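ATP binding motif-containing protein PilF (Thermus thermophilus, PDB 5IT5) is the assembly ATPase of the type IV pilus, a hexameric P-loop protein that binds ATP and probably hydrolyses it to drive pilus extension. Local coordinates at residues 19-24 with 103-108; 84-89 with 107-112; 31-36 with 45-50; 71-76 with 92-97. All coordinates share one frame; numbering follows the deposited sequence.

Interaction 1 (19-24 with 103-108); sequences ASDIHI and VMRLLK. With ATP (adenosine-5'-triphosphate), chain H.
R105 and D21 face each other at a non-hydrogen-bonded position of the antiparallel pair formed by strands 19-26 and 99-107. From CB outward, the arginine runs along one carboxylate oxygen: its CB, CG and CD all lie close to D21 OD1. A chi1 of -174° swings CG away from the backbone N, and a bend at chi2 then lays the guanidinium beside the aspartate. There R105 NE is 3.4 Å from D21 OD1, an attraction of charges alone, since the oxygen sits off the plane in which the N-H bonds lie. D21 OD2 hovers over the centre of that group, 3.5 Å from R105 CZ, the two planes standing 87° apart. At the tip, R105 NH2 stays 3.7 Å from D21 OD2, and NH1 has a long, weak ion pair with D206 of the second subunit. D21 OD2 also accepts a 3.0 Å bond from S20 OG. On the same face, V103 CG2 meets the edge of the H23 ring, while H23 NE2 bonds that D206. The backbones are tied by I22 N to M104 O (2.8 Å), M104 N to I22 O and L106 N to S20 O. On the face carrying I22 and M104, I22 CD1 reaches L106 CD1 at 3.9 Å. I22 and L106 rest on A14 of helix 2-17, and M104 packs against helix 52-63; strands 30-37 and 85-96 flank the pair.

Interaction 2 (84-89 with 107-112); sequences AIDVDL and LKKASD. With ATP (adenosine-5'-triphosphate), chain H.
D86 O receives the ammonium group of K109, with NZ 2.9 Å from the oxygen. The donor arrives from above the carbonyl plane, 55° out of it. The lysine gets there by an extended chain that bends only at its end, where chi4 (-60°) turns NZ to the strand. D86 OD1 is 4.2 Å from K109 NZ, too far for a salt bridge, and the carboxylate is instead paired with R79 through OD2. Without the long side chain, as with an alanine here, D86 O would probably lose this donor and the loop its side-chain tie to strand 85-96. The backbone end of K109 is held separately: K109 N donates to D112 OD2 at 3.0 Å, and its O accepts D112 N, closing the turn into the short 3-10 segment 110-112.

Farther along, L107 N donates to D88 O at 2.9 Å. L107 CB and CG lie against that same oxygen, and L107 CD1 touches D88 CB at 4.1 Å; the carboxylate of D88 pairs with R77. Between L107 and K109, K108 turns away to the nucleotide, its CE 3.1 Å from ATP O3'. The contact lies near the end of strand 99-107, at the loop leading to helix 123-133. V87 and L89 pack on strand 99-107, L89 also reaches I11 of helix 2-17, and strand 74-82 lies on the other side of strand 85-96.

Interaction 3 (31-36 with 45-50); sequences VQVRLR and STLPKG
V31 and L47 exchange two backbone hydrogen bonds, V31 N to L47 O and L47 N to V31 O, both 2.8 Å. V31 O also takes a CA-H...O contact from T46 CA at 3.4 Å. Two residues on, V33 and S45 repeat the exchange less tightly: V33 N donates to S45 O at 3.0 Å with a bent N-H...O angle of 137°, and S45 N reaches V33 O at 3.1 Å. Every backbone N and O of V31, V33, S45 and L47 that faces the partner strand is thereby used. This is a beta hairpin of antiparallel strands 30-37 and 40-48, the latter an outermost strand of the six-stranded sheet within this chain. Backbone groups of Q32, R34 and R36 that face the other way bond to E25, H23 and S20 of strand 19-26. On the face that carries V31, V33, S45 and L47, V31 CB meets L47 CB at 3.7 Å. With chi1 at 179°, V33 places CG1 opposite its backbone N and CG2 beside that N, from where CG2 reaches diagonally to L47 CD1. F6 of helix 2-17 covers V33 and L47, while L52 and V55 of helix 52-63 close over V31 and L47. Q32 and T46 project from the opposite face, where E25 OE1 takes a hydrogen bond from Q32 NE2 and a salt bridge from R34 NE, R34 NH1 donates to the carbonyl oxygens of P164 and K166 of the second subunit, and R36 forms salt bridges with D206 and D208 of that same neighbouring chain.

Interaction 4 (71-76 with 92-97); sequences RLPQDG and STLPTV
This is an antiparallel strand pairing between the start of strand 74-82, an outermost strand of the six-stranded sheet within this chain, and the far end of strand 85-96. Q74 and T93 form its hydrogen-bonded pair: Q74 N donates to T93 O at 2.9 Å, and T93 N returns a 2.8 Å bond to Q74 O. T93 OG1 sits between its own backbone N and carbonyl carbon (chi1 42°), which brings it 3.2 Å from Q74 CB and allows a weak bond to Q74 O. Before strand 74-82 begins, the P95 ring takes over, packing against the backbone of 71-73: P95 CG rests 3.6 Å from R71 O, and P95 CD lies near P73 N. With an alanine here CG and CD are gone, and the backbone of R71 to P73 would probably lose its packing partner on this strand. D75 and S92 face each other at a non-hydrogen-bonded position, but their polar ends turn to R204 of the second subunit, D75 by a salt bridge and S92 through the R204 carbonyl. The whole is one end of a beta hairpin that also lines a subunit interface of the hexamer.

Overall arrangement
All four contacts reach one antiparallel six-stranded sheet, whose order is 40-48, 30-37, 19-26, 99-107, 85-96, 74-82. Interaction 1 joins the two central strands and so brings together the hairpins of interactions 3 and 4, whose centres lie about 17 Å apart without touching. D21 O meets R36 N at 3.0 Å on one flank, and V103 N meets S92 O at 2.9 Å on the other. Interaction 2, largely a loop against strand 85-96 and centred about 12 Å from interaction 1, packs L89 CD2 against L106 CD1 at 3.6 Å. The two share L107 and K108, and through K108 they reach the ATP pocket. Interactions 1, 3 and 4 all touch the second subunit.

Interaction 1 (19-24 with 103-108)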
# COMPACT_ATOMS: atom_id res chain seq x y z
N ALA A 19 27.77 -46.85 -3.19
CA ALA A 19 26.42 -46.37 -3.29
C ALA A 19 26.39 -44.98 -2.68
O ALA A 19 26.98 -44.74 -1.62
CB ALA A 19 25.46 -47.31 -2.58
N SER A 20 25.72 -44.05 -3.36
CA SER A 20 25.62 -42.68 -2.86
C SER A 20 24.52 -42.57 -1.83
O SER A 20 24.62 -41.79 -0.88
CB SER A 20 25.35 -41.70 -4.01
OG SER A 20 24.32 -42.20 -4.83
N ASP A 21 23.47 -43.38 -2.00
CA ASP A 21 22.27 -43.29 -1.17
C ASP A 21 21.73 -44.64 -0.71
O ASP A 21 21.84 -45.65 -1.42
CB ASP A 21 21.20 -42.52 -1.93
CG ASP A 21 21.64 -41.12 -2.27
OD1 ASP A 21 21.57 -40.27 -1.35
OD2 ASP A 21 22.08 -40.87 -3.43
N ILE A 22 21.16 -44.64 0.50
CA ILE A 22 20.46 -45.78 1.10
C ILE A 22 19.01 -45.34 1.48
O ILE A 22 18.80 -44.38 2.20
CB ILE A 22 21.17 -46.29 2.36
CG1 ILE A 22 22.66 -46.53 2.10
CG2 ILE A 22 20.46 -47.54 2.90
CD1 ILE A 22 23.47 -46.85 3.35
N HIS A 23 18.08 -46.15 1.01
CA HIS A 23 16.66 -45.95 0.88
C HIS A 23 16.05 -47.02 1.78
O HIS A 23 16.08 -48.19 1.41
CB HIS A 23 16.37 -46.08 -0.63
CG HIS A 23 16.43 -44.75 -1.34
ND1 HIS A 23 16.04 -43.61 -0.72
CD2 HIS A 23 17.26 -44.33 -2.36
CE1 HIS A 23 16.35 -42.56 -1.46
NE2 HIS A 23 17.13 -42.98 -2.45
N ILE A 24 15.65 -46.68 3.01
CA ILE A 24 14.90 -47.63 3.83
C ILE A 24 13.41 -47.25 3.78
O ILE A 24 13.01 -46.22 4.34
CB ILE A 24 15.42 -47.65 5.30
CG1 ILE A 24 16.86 -48.15 5.33
CG2 ILE A 24 14.52 -48.51 6.20
CD1 ILE A 24 17.74 -47.45 6.34
N VAL A 103 16.34 -42.05 4.55
CA VAL A 103 17.33 -42.00 3.48
C VAL A 103 18.67 -41.52 3.99
O VAL A 103 18.77 -40.44 4.56
CB VAL A 103 16.88 -41.08 2.35
CG1 VAL A 103 18.00 -40.90 1.31
CG2 VAL A 103 15.59 -41.63 1.73
N MET A 104 19.70 -42.33 3.78
CA MET A 104 21.06 -41.99 4.20
C MET A 104 21.92 -41.69 3.00
O MET A 104 22.16 -42.57 2.16
CB MET A 104 21.69 -43.12 5.01
CG MET A 104 20.84 -43.59 6.16
SD MET A 104 21.57 -44.95 7.05
CE MET A 104 22.19 -44.07 8.49
N ARG A 105 22.38 -40.46 2.90
CA ARG A 105 23.27 -40.10 1.80
C ARG A 105 24.73 -40.22 2.24
O ARG A 105 25.13 -39.66 3.27
CB ARG A 105 22.97 -38.69 1.30
CG ARG A 105 23.76 -38.30 0.07
CD ARG A 105 22.92 -37.49 -0.91
NE ARG A 105 23.44 -37.64 -2.27
CZ ARG A 105 22.73 -37.40 -3.37
NH1 ARG A 105 21.45 -37.02 -3.30
NH2 ARG A 105 23.30 -37.57 -4.56
N LEU A 106 25.52 -40.97 1.48
CA LEU A 106 26.95 -41.08 1.74
C LEU A 106 27.63 -39.89 1.10
O LEU A 106 27.42 -39.61 -0.09
CB LEU A 106 27.52 -42.38 1.19
CG LEU A 106 27.41 -43.64 2.05
CD1 LEU A 106 25.95 -43.99 2.36
CD2 LEU A 106 28.08 -44.80 1.35
N LEU A 107 28.42 -39.18 1.89
CA LEU A 107 29.09 -37.98 1.40
C LEU A 107 30.54 -38.28 1.03
O LEU A 107 31.20 -39.08 1.70
CB LEU A 107 29.02 -36.88 2.46
CG LEU A 107 27.59 -36.56 2.95
CD1 LEU A 107 27.65 -35.44 3.96
CD2 LEU A 107 26.64 -36.21 1.80
N LYS A 108 31.02 -37.64 -0.04
CA LYS A 108 32.41 -37.74 -0.47
C LYS A 108 33.34 -36.89 0.39
O LYS A 108 32.89 -36.06 1.20
CB LYS A 108 32.56 -37.32 -1.92
CG LYS A 108 31.79 -38.17 -2.91
CD LYS A 108 32.38 -39.56 -3.05
CE LYS A 108 31.72 -40.32 -4.19
NZ LYS A 108 32.34 -41.67 -4.37
PG ATP H . 26.97 -30.40 -6.87
O1G ATP H . 26.23 -29.18 -7.19
O2G ATP H . 28.38 -30.13 -6.48
O3G ATP H . 26.34 -31.38 -5.98
PB ATP H . 26.42 -32.36 -8.92
O1B ATP H . 25.37 -32.79 -8.03
O2B ATP H . 26.02 -32.09 -10.24
O3B ATP H . 27.12 -31.10 -8.31
PA ATP H . 28.56 -34.18 -8.19
O1A ATP H . 28.34 -34.17 -6.77
O2A ATP H . 29.76 -33.63 -8.66
O3A ATP H . 27.40 -33.57 -9.05
O5' ATP H . 28.51 -35.62 -8.66
C5' ATP H . 28.06 -36.65 -7.81
C4' ATP H . 28.76 -37.98 -7.94
O4' ATP H . 29.08 -38.27 -9.26
C3' ATP H . 30.07 -38.07 -7.25
O3' ATP H . 29.88 -38.51 -5.93
C2' ATP H . 30.79 -39.13 -8.00
O2' ATP H . 30.44 -40.40 -7.50
C1' ATP H . 30.24 -39.04 -9.37
N9 ATP H . 31.11 -38.28 -10.25
C8 ATP H . 31.20 -36.97 -10.31
N7 ATP H . 32.03 -36.60 -11.25
C5 ATP H . 32.49 -37.69 -11.81
C6 ATP H . 33.41 -38.01 -12.88
N6 ATP H . 34.07 -37.08 -13.55
N1 ATP H . 33.60 -39.27 -13.18
C2 ATP H . 32.99 -40.24 -12.53
N3 ATP H . 32.14 -40.03 -11.55
C4 ATP H . 31.86 -38.79 -11.16

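Interaction 2 (84-89 with 107-112)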
# COMPACT_ATOMS: atom_id res chain seq x y z
N ALA A 84 37.56 -50.00 9.22
CA ALA A 84 38.19 -49.35 8.08
C ALA A 84 37.34 -48.21 7.53
O ALA A 84 37.80 -47.39 6.74
CB ALA A 84 38.48 -50.38 6.98
N ILE A 85 36.09 -48.14 7.97
CA ILE A 85 35.14 -47.22 7.39
C ILE A 85 35.03 -45.91 8.14
O ILE A 85 34.70 -45.89 9.33
CB ILE A 85 33.76 -47.84 7.31
CG1 ILE A 85 33.71 -48.84 6.17
CG2 ILE A 85 32.69 -46.76 7.09
CD1 ILE A 85 32.32 -49.13 5.75
N ASP A 86 35.28 -44.82 7.44
CA ASP A 86 34.99 -43.51 7.97
C ASP A 86 34.19 -42.77 6.93
O ASP A 86 34.70 -42.49 5.85
CB ASP A 86 36.25 -42.74 8.32
CG ASP A 86 36.01 -41.65 9.34
OD1 ASP A 86 34.97 -40.96 9.22
OD2 ASP A 86 36.84 -41.50 10.25
N VAL A 87 32.93 -42.47 7.24
CA VAL A 87 32.08 -41.82 6.26
C VAL A 87 31.18 -40.82 6.95
O VAL A 87 30.75 -41.04 8.08
CB VAL A 87 31.25 -42.86 5.47
CG1 VAL A 87 30.27 -43.58 6.38
CG2 VAL A 87 30.51 -42.20 4.31
N ASP A 88 30.95 -39.69 6.28
CA ASP A 88 29.94 -38.74 6.70
C ASP A 88 28.62 -39.04 5.98
O ASP A 88 28.59 -39.25 4.76
CB ASP A 88 30.39 -37.32 6.40
CG ASP A 88 31.17 -36.69 7.54
OD1 ASP A 88 31.44 -37.38 8.55
OD2 ASP A 88 31.53 -35.50 7.41
N LEU A 89 27.53 -39.09 6.75
CA LEU A 89 26.19 -39.33 6.19
C LEU A 89 25.26 -38.19 6.54
O LEU A 89 25.33 -37.64 7.64
CB LEU A 89 25.61 -40.64 6.73
CG LEU A 89 26.54 -41.87 6.77
CD1 LEU A 89 25.88 -43.05 7.45
CD2 LEU A 89 26.99 -42.27 5.38
N LEU A 107 28.42 -39.18 1.89
CA LEU A 107 29.09 -37.98 1.40
C LEU A 107 30.54 -38.28 1.03
O LEU A 107 31.20 -39.08 1.70
CB LEU A 107 29.02 -36.88 2.46
CG LEU A 107 27.59 -36.56 2.95
CD1 LEU A 107 27.65 -35.44 3.96
CD2 LEU A 107 26.64 -36.21 1.80
N LYS A 108 31.02 -37.64 -0.04
CA LYS A 108 32.41 -37.74 -0.47
C LYS A 108 33.34 -36.89 0.39
O LYS A 108 32.89 -36.06 1.20
CB LYS A 108 32.56 -37.32 -1.92
CG LYS A 108 31.79 -38.17 -2.91
CD LYS A 108 32.38 -39.56 -3.05
CE LYS A 108 31.72 -40.32 -4.19
NZ LYS A 108 32.34 -41.67 -4.37
N LYS A 109 34.64 -37.09 0.20
CA LYS A 109 35.70 -36.36 0.90
C LYS A 109 36.54 -35.60 -0.11
O LYS A 109 36.44 -35.86 -1.32
CB LYS A 109 36.61 -37.32 1.69
CG LYS A 109 35.92 -38.31 2.61
CD LYS A 109 36.89 -39.42 3.03
CE LYS A 109 36.21 -40.45 3.94
NZ LYS A 109 35.69 -39.83 5.20
N ALA A 110 37.42 -34.72 0.37
CA ALA A 110 38.33 -34.01 -0.52
C ALA A 110 39.25 -34.98 -1.25
O ALA A 110 39.66 -34.74 -2.38
CB ALA A 110 39.15 -32.99 0.27
N SER A 111 39.54 -36.11 -0.60
CA SER A 111 40.39 -37.13 -1.20
C SER A 111 39.79 -37.66 -2.49
O SER A 111 40.53 -38.11 -3.38
CB SER A 111 40.58 -38.28 -0.23
OG SER A 111 40.53 -37.80 1.11
N ASP A 112 38.47 -37.62 -2.60
CA ASP A 112 37.78 -38.19 -3.74
C ASP A 112 37.80 -37.28 -4.97
O ASP A 112 37.47 -37.72 -6.07
CB ASP A 112 36.33 -38.53 -3.37
CG ASP A 112 36.24 -39.64 -2.35
OD1 ASP A 112 36.98 -40.65 -2.49
OD2 ASP A 112 35.43 -39.52 -1.40
PG ATP H . 26.97 -30.40 -6.87
O1G ATP H . 26.23 -29.18 -7.19
O2G ATP H . 28.38 -30.13 -6.48
O3G ATP H . 26.34 -31.38 -5.98
PB ATP H . 26.42 -32.36 -8.92
O1B ATP H . 25.37 -32.79 -8.03
O2B ATP H . 26.02 -32.09 -10.24
O3B ATP H . 27.12 -31.10 -8.31
PA ATP H . 28.56 -34.18 -8.19
O1A ATP H . 28.34 -34.17 -6.77
O2A ATP H . 29.76 -33.63 -8.66
O3A ATP H . 27.40 -33.57 -9.05
O5' ATP H . 28.51 -35.62 -8.66
C5' ATP H . 28.06 -36.65 -7.81
C4' ATP H . 28.76 -37.98 -7.94
O4' ATP H . 29.08 -38.27 -9.26
C3' ATP H . 30.07 -38.07 -7.25
O3' ATP H . 29.88 -38.51 -5.93
C2' ATP H . 30.79 -39.13 -8.00
O2' ATP H . 30.44 -40.40 -7.50
C1' ATP H . 30.24 -39.04 -9.37
N9 ATP H . 31.11 -38.28 -10.25
C8 ATP H . 31.20 -36.97 -10.31
N7 ATP H . 32.03 -36.60 -11.25
C5 ATP H . 32.49 -37.69 -11.81
C6 ATP H . 33.41 -38.01 -12.88
N6 ATP H . 34.07 -37.08 -13.55
N1 ATP H . 33.60 -39.27 -13.18
C2 ATP H . 32.99 -40.24 -12.53
N3 ATP H . 32.14 -40.03 -11.55
C4 ATP H . 31.86 -38.79 -11.16

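Interaction 3 (31-36 with 45-50)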
# COMPACT_ATOMS: atom_id res chain seq x y z
N VAL A 31 9.33 -53.97 4.50
CA VAL A 31 10.21 -52.82 4.43
C VAL A 31 11.17 -53.06 3.29
O VAL A 31 11.89 -54.05 3.28
CB VAL A 31 10.98 -52.61 5.74
CG1 VAL A 31 11.94 -51.48 5.58
CG2 VAL A 31 10.02 -52.33 6.87
N GLN A 32 11.15 -52.16 2.32
CA GLN A 32 11.99 -52.30 1.14
C GLN A 32 13.30 -51.53 1.35
O GLN A 32 13.30 -50.45 1.94
CB GLN A 32 11.23 -51.79 -0.07
CG GLN A 32 12.00 -51.59 -1.35
CD GLN A 32 11.05 -51.31 -2.51
OE1 GLN A 32 10.17 -52.13 -2.81
NE2 GLN A 32 11.18 -50.13 -3.12
N VAL A 33 14.41 -52.10 0.91
CA VAL A 33 15.67 -51.39 1.05
C VAL A 33 16.45 -51.37 -0.26
O VAL A 33 16.81 -52.42 -0.79
CB VAL A 33 16.56 -52.00 2.16
CG1 VAL A 33 17.87 -51.23 2.26
CG2 VAL A 33 15.83 -51.97 3.51
N ARG A 34 16.71 -50.17 -0.77
CA ARG A 34 17.40 -50.01 -2.05
C ARG A 34 18.66 -49.20 -1.89
O ARG A 34 18.77 -48.37 -0.97
CB ARG A 34 16.51 -49.33 -3.09
CG ARG A 34 15.31 -50.14 -3.51
CD ARG A 34 14.51 -49.43 -4.59
NE ARG A 34 13.78 -48.26 -4.12
CZ ARG A 34 13.03 -47.50 -4.90
NH1 ARG A 34 12.92 -47.80 -6.19
NH2 ARG A 34 12.39 -46.46 -4.42
N LEU A 35 19.60 -49.44 -2.79
CA LEU A 35 20.86 -48.70 -2.87
C LEU A 35 20.89 -47.95 -4.18
O LEU A 35 20.51 -48.51 -5.22
CB LEU A 35 22.07 -49.64 -2.81
CG LEU A 35 22.37 -50.38 -1.51
CD1 LEU A 35 23.54 -51.32 -1.76
CD2 LEU A 35 22.64 -49.38 -0.37
N ARG A 36 21.36 -46.71 -4.14
CA ARG A 36 21.61 -46.01 -5.39
C ARG A 36 23.08 -46.21 -5.77
O ARG A 36 23.98 -45.99 -4.97
CB ARG A 36 21.27 -44.51 -5.28
CG ARG A 36 21.03 -43.88 -6.65
CD ARG A 36 20.68 -42.43 -6.56
NE ARG A 36 19.24 -42.17 -6.39
CZ ARG A 36 18.33 -42.33 -7.35
NH1 ARG A 36 18.66 -42.78 -8.54
NH2 ARG A 36 17.08 -42.04 -7.10
N SER A 45 17.64 -55.27 0.24
CA SER A 45 17.11 -56.20 1.21
C SER A 45 15.61 -56.03 1.33
O SER A 45 15.07 -54.99 0.95
CB SER A 45 17.79 -55.98 2.56
OG SER A 45 17.26 -56.80 3.58
N THR A 46 14.93 -57.04 1.86
CA THR A 46 13.55 -56.86 2.30
C THR A 46 13.46 -57.23 3.79
O THR A 46 14.07 -58.19 4.23
CB THR A 46 12.58 -57.70 1.48
OG1 THR A 46 12.75 -57.39 0.09
CG2 THR A 46 11.14 -57.39 1.89
N LEU A 47 12.72 -56.43 4.55
CA LEU A 47 12.62 -56.65 5.99
C LEU A 47 11.17 -56.85 6.35
O LEU A 47 10.29 -56.40 5.63
CB LEU A 47 13.18 -55.46 6.77
CG LEU A 47 14.68 -55.32 6.97
CD1 LEU A 47 15.41 -55.29 5.66
CD2 LEU A 47 14.98 -54.05 7.76
N PRO A 48 10.93 -57.55 7.48
CA PRO A 48 9.57 -57.67 8.02
C PRO A 48 9.04 -56.30 8.48
O PRO A 48 9.76 -55.56 9.15
CB PRO A 48 9.74 -58.62 9.21
CG PRO A 48 11.06 -59.33 8.97
CD PRO A 48 11.91 -58.34 8.25
N LYS A 49 7.79 -56.00 8.13
CA LYS A 49 7.17 -54.72 8.48
C LYS A 49 7.42 -54.32 9.93
O LYS A 49 7.63 -53.14 10.23
CB LYS A 49 5.67 -54.76 8.18
CG LYS A 49 4.79 -54.08 9.21
CD LYS A 49 3.36 -53.90 8.70
CE LYS A 49 3.26 -52.84 7.57
NZ LYS A 49 3.52 -51.44 8.02
N GLY A 50 7.43 -55.29 10.84
CA GLY A 50 7.65 -55.01 12.24
C GLY A 50 9.06 -54.56 12.59
O GLY A 50 9.30 -54.05 13.69

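Interaction 4 (71-76 with 92-97)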
# COMPACT_ATOMS: atom_id res chain seq x y z
N ARG A 71 5.39 -37.52 12.89
CA ARG A 71 4.43 -36.90 11.97
C ARG A 71 5.11 -35.83 11.13
O ARG A 71 4.50 -35.28 10.21
CB ARG A 71 3.26 -36.28 12.74
CG ARG A 71 2.61 -37.19 13.75
CD ARG A 71 1.80 -36.36 14.72
NE ARG A 71 2.60 -35.26 15.26
CZ ARG A 71 2.12 -34.06 15.56
NH1 ARG A 71 0.83 -33.77 15.39
NH2 ARG A 71 2.96 -33.13 16.04
N LEU A 72 6.36 -35.54 11.45
CA LEU A 72 7.06 -34.47 10.76
C LEU A 72 8.37 -34.95 10.17
O LEU A 72 8.99 -35.89 10.68
CB LEU A 72 7.32 -33.30 11.72
CG LEU A 72 6.12 -32.43 12.07
CD1 LEU A 72 6.56 -31.33 13.01
CD2 LEU A 72 5.49 -31.83 10.82
N PRO A 73 8.80 -34.32 9.06
CA PRO A 73 10.09 -34.62 8.45
C PRO A 73 11.23 -34.22 9.37
O PRO A 73 11.12 -33.23 10.10
CB PRO A 73 10.10 -33.77 7.17
CG PRO A 73 8.68 -33.38 6.94
CD PRO A 73 8.06 -33.30 8.29
N GLN A 74 12.31 -34.98 9.34
CA GLN A 74 13.51 -34.63 10.08
C GLN A 74 14.77 -34.88 9.26
O GLN A 74 14.78 -35.73 8.36
CB GLN A 74 13.57 -35.43 11.37
CG GLN A 74 12.83 -34.81 12.50
CD GLN A 74 12.65 -35.77 13.64
OE1 GLN A 74 11.63 -35.76 14.31
NE2 GLN A 74 13.62 -36.62 13.85
N ASP A 75 15.82 -34.15 9.56
CA ASP A 75 17.12 -34.40 8.95
C ASP A 75 18.24 -34.16 9.95
O ASP A 75 18.11 -33.34 10.86
CB ASP A 75 17.33 -33.53 7.71
CG ASP A 75 17.12 -32.05 8.00
OD1 ASP A 75 16.07 -31.71 8.58
OD2 ASP A 75 18.00 -31.24 7.65
N GLY A 76 19.34 -34.87 9.78
CA GLY A 76 20.46 -34.75 10.68
C GLY A 76 21.73 -35.23 10.02
O GLY A 76 21.76 -35.49 8.81
N SER A 92 17.74 -38.46 6.48
CA SER A 92 16.41 -37.87 6.27
C SER A 92 15.33 -38.83 6.65
O SER A 92 15.31 -39.93 6.16
CB SER A 92 16.21 -37.44 4.82
OG SER A 92 17.26 -36.58 4.43
N THR A 93 14.43 -38.40 7.52
CA THR A 93 13.29 -39.23 7.88
C THR A 93 12.02 -38.54 7.44
O THR A 93 11.79 -37.37 7.74
CB THR A 93 13.25 -39.54 9.39
OG1 THR A 93 13.56 -38.36 10.12
CG2 THR A 93 14.27 -40.62 9.75
N LEU A 94 11.20 -39.26 6.69
CA LEU A 94 10.02 -38.69 6.10
C LEU A 94 8.84 -39.58 6.46
O LEU A 94 8.95 -40.80 6.39
CB LEU A 94 10.21 -38.59 4.59
CG LEU A 94 8.96 -38.18 3.81
CD1 LEU A 94 8.70 -36.70 3.99
CD2 LEU A 94 9.09 -38.56 2.33
N PRO A 95 7.72 -38.96 6.88
CA PRO A 95 6.49 -39.72 7.14
C PRO A 95 5.84 -40.23 5.86
O PRO A 95 5.68 -39.46 4.91
CB PRO A 95 5.57 -38.69 7.83
CG PRO A 95 6.45 -37.60 8.30
CD PRO A 95 7.60 -37.56 7.31
N THR A 96 5.47 -41.50 5.83
CA THR A 96 4.68 -42.04 4.72
C THR A 96 3.46 -42.80 5.24
O THR A 96 3.27 -42.96 6.45
CB THR A 96 5.53 -42.98 3.80
OG1 THR A 96 5.97 -44.15 4.52
CG2 THR A 96 6.74 -42.25 3.25
N VAL A 97 2.63 -43.26 4.32
CA VAL A 97 1.46 -44.05 4.67
C VAL A 97 1.80 -45.25 5.55
O VAL A 97 1.06 -45.56 6.48
CB VAL A 97 0.75 -44.54 3.41
CG1 VAL A 97 -0.51 -45.32 3.78
CG2 VAL A 97 0.41 -43.36 2.54